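Local coordinates for phenol hydroxylase component phN (Pseudomonas stutzeri, PDB 3U52), which probably hydroxylates phenol and related aromatics as the oxygenase subunit that carries the di-iron centre of a multicomponent bacterial monooxygenase, at residues 339-344 with 388-393. Numbering follows the deposited sequence.
Sequences FYQYCQ and RRFYNN. With XE (xenon), chain T.
R389 reaches back from the loop to lie flat on the ring of Y340, and the pair illustrates how one arginine can join a helix to a distant loop by stacking and hydrogen bonding together. The two planes are 6° apart, and R389 CZ sits 3.6 Å from the ring centroid, a cation-pi stack. CE2 of Y391 lies over the rim of the opposite face of the guanidinium, placing the arginine between two tyrosines. In its own plane, R389 NH2 gives a nearly straight bond to Y340 O (2.8 Å, 168°), approaching from above the carbonyl plane, and another to F390 O (2.7 Å); with D485 in a salt bridge to NE, these bonds probably fix the group's rotation. C343 completes this tight side, its SG at the edge of the Y391 ring.

Further along, Q341 O near the end of the helix is gripped twice. From the loop backbone, N392 N binds Q341 O at 2.8 Å, while Q344 NE2 reaches Q341 O at 3.1 Å from above the carbonyl plane, its chain bent back at chi2 (-87°). The CB of Q341 meets F390 CE2 at 3.5 Å.

The contact is looser toward N393, an exposed residue whose ND2 approaches Q344 OE1 without a hydrogen bond. Here Q344, N392 and N393 line a xenon pocket, with N392 O 3.6 Å from the gas atom. Waters bridge elsewhere: one joins Y340 OH to F390 N, another links Y342 OH, also bonded to T394 O, weakly to N392 ND2, while N392 OD1 takes a hydrogen bond from T394 N.

The contact thus ties the C-terminal part of helix 331-342 to the loop between helix 369-385 and strand 409-410, with L380 of helix 369-385 packing against Y340 and F390, and A384 against R389.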
loop_
_atom_site.group_PDB
_atom_site.type_symbol
_atom_site.label_atom_id
_atom_site.label_comp_id
_atom_site.label_asym_id
_atom_site.label_seq_id
_atom_site.Cartn_x
_atom_site.Cartn_y
_atom_site.Cartn_z
ATOM N N PHE A 339 -37.806 0.905 -9.585
ATOM C CA PHE A 339 -36.726 0.132 -10.177
ATOM C C PHE A 339 -37.060 -1.345 -10.174
ATOM O O PHE A 339 -36.738 -2.061 -11.136
ATOM C CB PHE A 339 -35.386 0.425 -9.507
ATOM C CG PHE A 339 -34.728 1.705 -10.019
ATOM C CD1 PHE A 339 -34.819 2.887 -9.313
ATOM C CD2 PHE A 339 -34.063 1.708 -11.226
ATOM C CE1 PHE A 339 -34.192 4.049 -9.767
ATOM C CE2 PHE A 339 -33.412 2.851 -11.688
ATOM C CZ PHE A 339 -33.505 4.036 -10.968
ATOM N N TYR A 340 -37.734 -1.804 -9.134
ATOM C CA TYR A 340 -38.190 -3.220 -9.077
ATOM C C TYR A 340 -38.990 -3.627 -10.357
ATOM O O TYR A 340 -38.695 -4.647 -10.986
ATOM C CB TYR A 340 -39.034 -3.435 -7.796
ATOM C CG TYR A 340 -39.519 -4.829 -7.573
ATOM C CD1 TYR A 340 -40.706 -5.273 -8.159
ATOM C CD2 TYR A 340 -38.793 -5.707 -6.809
ATOM C CE1 TYR A 340 -41.166 -6.582 -7.976
ATOM C CE2 TYR A 340 -39.263 -7.023 -6.589
ATOM C CZ TYR A 340 -40.429 -7.444 -7.195
ATOM O OH TYR A 340 -40.841 -8.726 -6.975
ATOM N N GLN A 341 -39.995 -2.827 -10.743
ATOM C CA GLN A 341 -40.882 -3.186 -11.870
ATOM C C GLN A 341 -40.261 -2.942 -13.220
ATOM O O GLN A 341 -40.717 -3.475 -14.232
ATOM C CB GLN A 341 -42.211 -2.432 -11.747
ATOM C CG GLN A 341 -42.116 -0.930 -12.027
ATOM C CD GLN A 341 -43.338 -0.201 -11.547
ATOM O OE1 GLN A 341 -43.534 -0.009 -10.344
ATOM N NE2 GLN A 341 -44.197 0.166 -12.470
ATOM N N TYR A 342 -39.217 -2.146 -13.265
ATOM C CA TYR A 342 -38.545 -1.837 -14.513
ATOM C C TYR A 342 -37.131 -2.460 -14.636
ATOM O O TYR A 342 -36.390 -2.188 -15.606
ATOM C CB TYR A 342 -38.500 -0.329 -14.677
ATOM C CG TYR A 342 -39.826 0.306 -15.112
ATOM C CD1 TYR A 342 -40.238 1.503 -14.553
ATOM C CD2 TYR A 342 -40.597 -0.255 -16.134
ATOM C CE1 TYR A 342 -41.404 2.123 -14.943
ATOM C CE2 TYR A 342 -41.818 0.360 -16.545
ATOM C CZ TYR A 342 -42.181 1.554 -15.952
ATOM O OH TYR A 342 -43.282 2.249 -16.329
ATOM N N CYS A 343 -36.744 -3.330 -13.700
ATOM C CA CYS A 343 -35.364 -3.869 -13.782
ATOM C C CYS A 343 -35.105 -4.902 -14.858
ATOM O O CYS A 343 -33.972 -5.376 -14.969
ATOM C CB CYS A 343 -34.792 -4.392 -12.443
ATOM S SG CYS A 343 -35.529 -5.907 -11.905
ATOM N N GLN A 344 -36.106 -5.246 -15.653
ATOM C CA GLN A 344 -35.848 -5.965 -16.924
ATOM C C GLN A 344 -35.008 -5.065 -17.874
ATOM O O GLN A 344 -34.413 -5.539 -18.858
ATOM C CB GLN A 344 -37.152 -6.496 -17.599
ATOM C CG GLN A 344 -38.012 -5.483 -18.404
ATOM C CD GLN A 344 -39.005 -4.751 -17.525
ATOM O OE1 GLN A 344 -40.098 -4.385 -17.960
ATOM N NE2 GLN A 344 -38.656 -4.576 -16.289
ATOM N N ARG A 388 -45.444 -15.286 -10.787
ATOM C CA ARG A 388 -45.882 -14.070 -11.490
ATOM C C ARG A 388 -45.115 -12.826 -11.002
ATOM O O ARG A 388 -45.723 -11.776 -10.714
ATOM C CB ARG A 388 -47.392 -13.852 -11.276
ATOM C CG ARG A 388 -48.336 -14.939 -11.896
ATOM C CD ARG A 388 -49.803 -14.480 -11.899
ATOM N NE ARG A 388 -50.253 -14.313 -10.519
ATOM C CZ ARG A 388 -50.727 -15.303 -9.768
ATOM N NH1 ARG A 388 -51.092 -15.063 -8.512
ATOM N NH2 ARG A 388 -50.837 -16.532 -10.275
ATOM N N ARG A 389 -43.783 -12.946 -10.917
ATOM C CA ARG A 389 -42.910 -11.849 -10.427
ATOM C C ARG A 389 -43.208 -10.640 -11.327
ATOM O O ARG A 389 -43.050 -10.708 -12.556
ATOM C CB ARG A 389 -41.421 -12.254 -10.502
ATOM C CG ARG A 389 -40.424 -11.403 -9.645
ATOM C CD ARG A 389 -40.236 -10.027 -10.240
ATOM N NE ARG A 389 -39.004 -9.360 -9.795
ATOM C CZ ARG A 389 -38.687 -8.094 -10.074
ATOM N NH1 ARG A 389 -37.529 -7.592 -9.659
ATOM N NH2 ARG A 389 -39.543 -7.327 -10.737
ATOM N N PHE A 390 -43.703 -9.565 -10.719
ATOM C CA PHE A 390 -44.180 -8.398 -11.475
ATOM C C PHE A 390 -43.045 -7.635 -12.204
ATOM O O PHE A 390 -42.086 -7.172 -11.560
ATOM C CB PHE A 390 -44.966 -7.447 -10.524
ATOM C CG PHE A 390 -45.406 -6.122 -11.173
ATOM C CD1 PHE A 390 -46.285 -6.101 -12.262
ATOM C CD2 PHE A 390 -44.987 -4.891 -10.636
ATOM C CE1 PHE A 390 -46.658 -4.889 -12.834
ATOM C CE2 PHE A 390 -45.415 -3.659 -11.200
ATOM C CZ PHE A 390 -46.224 -3.674 -12.296
ATOM N N TYR A 391 -43.166 -7.545 -13.534
ATOM C CA TYR A 391 -42.460 -6.571 -14.348
ATOM C C TYR A 391 -43.438 -5.721 -15.135
ATOM O O TYR A 391 -44.438 -6.230 -15.673
ATOM C CB TYR A 391 -41.510 -7.220 -15.332
ATOM C CG TYR A 391 -40.384 -8.000 -14.692
ATOM C CD1 TYR A 391 -40.533 -9.364 -14.433
ATOM C CD2 TYR A 391 -39.161 -7.382 -14.359
ATOM C CE1 TYR A 391 -39.496 -10.126 -13.872
ATOM C CE2 TYR A 391 -38.126 -8.134 -13.783
ATOM C CZ TYR A 391 -38.299 -9.491 -13.566
ATOM O OH TYR A 391 -37.308 -10.234 -12.980
ATOM N N ASN A 392 -43.183 -4.416 -15.158
ATOM C CA ASN A 392 -44.072 -3.499 -15.868
ATOM C C ASN A 392 -43.545 -3.298 -17.285
ATOM O O ASN A 392 -42.504 -2.688 -17.482
ATOM C CB ASN A 392 -44.182 -2.171 -15.109
ATOM C CG ASN A 392 -45.149 -1.194 -15.748
ATOM O OD1 ASN A 392 -45.634 -1.421 -16.868
ATOM N ND2 ASN A 392 -45.377 -0.065 -15.082
ATOM N N ASN A 393 -44.284 -3.824 -18.262
ATOM C CA ASN A 393 -43.890 -3.762 -19.675
ATOM C C ASN A 393 -44.362 -2.536 -20.459
ATOM O O ASN A 393 -44.157 -2.447 -21.675
ATOM C CB ASN A 393 -44.191 -5.085 -20.392
ATOM C CG ASN A 393 -43.238 -6.206 -19.976
ATOM O OD1 ASN A 393 -43.673 -7.246 -19.510
ATOM N ND2 ASN A 393 -41.934 -5.997 -20.159
HETATM XE XE XE T . -40.717 -1.178 -20.217
HETATM O O HOH W 1 -43.274 -9.459 -7.780
HETATM O O HOH W 2 -45.821 2.933 -15.029
#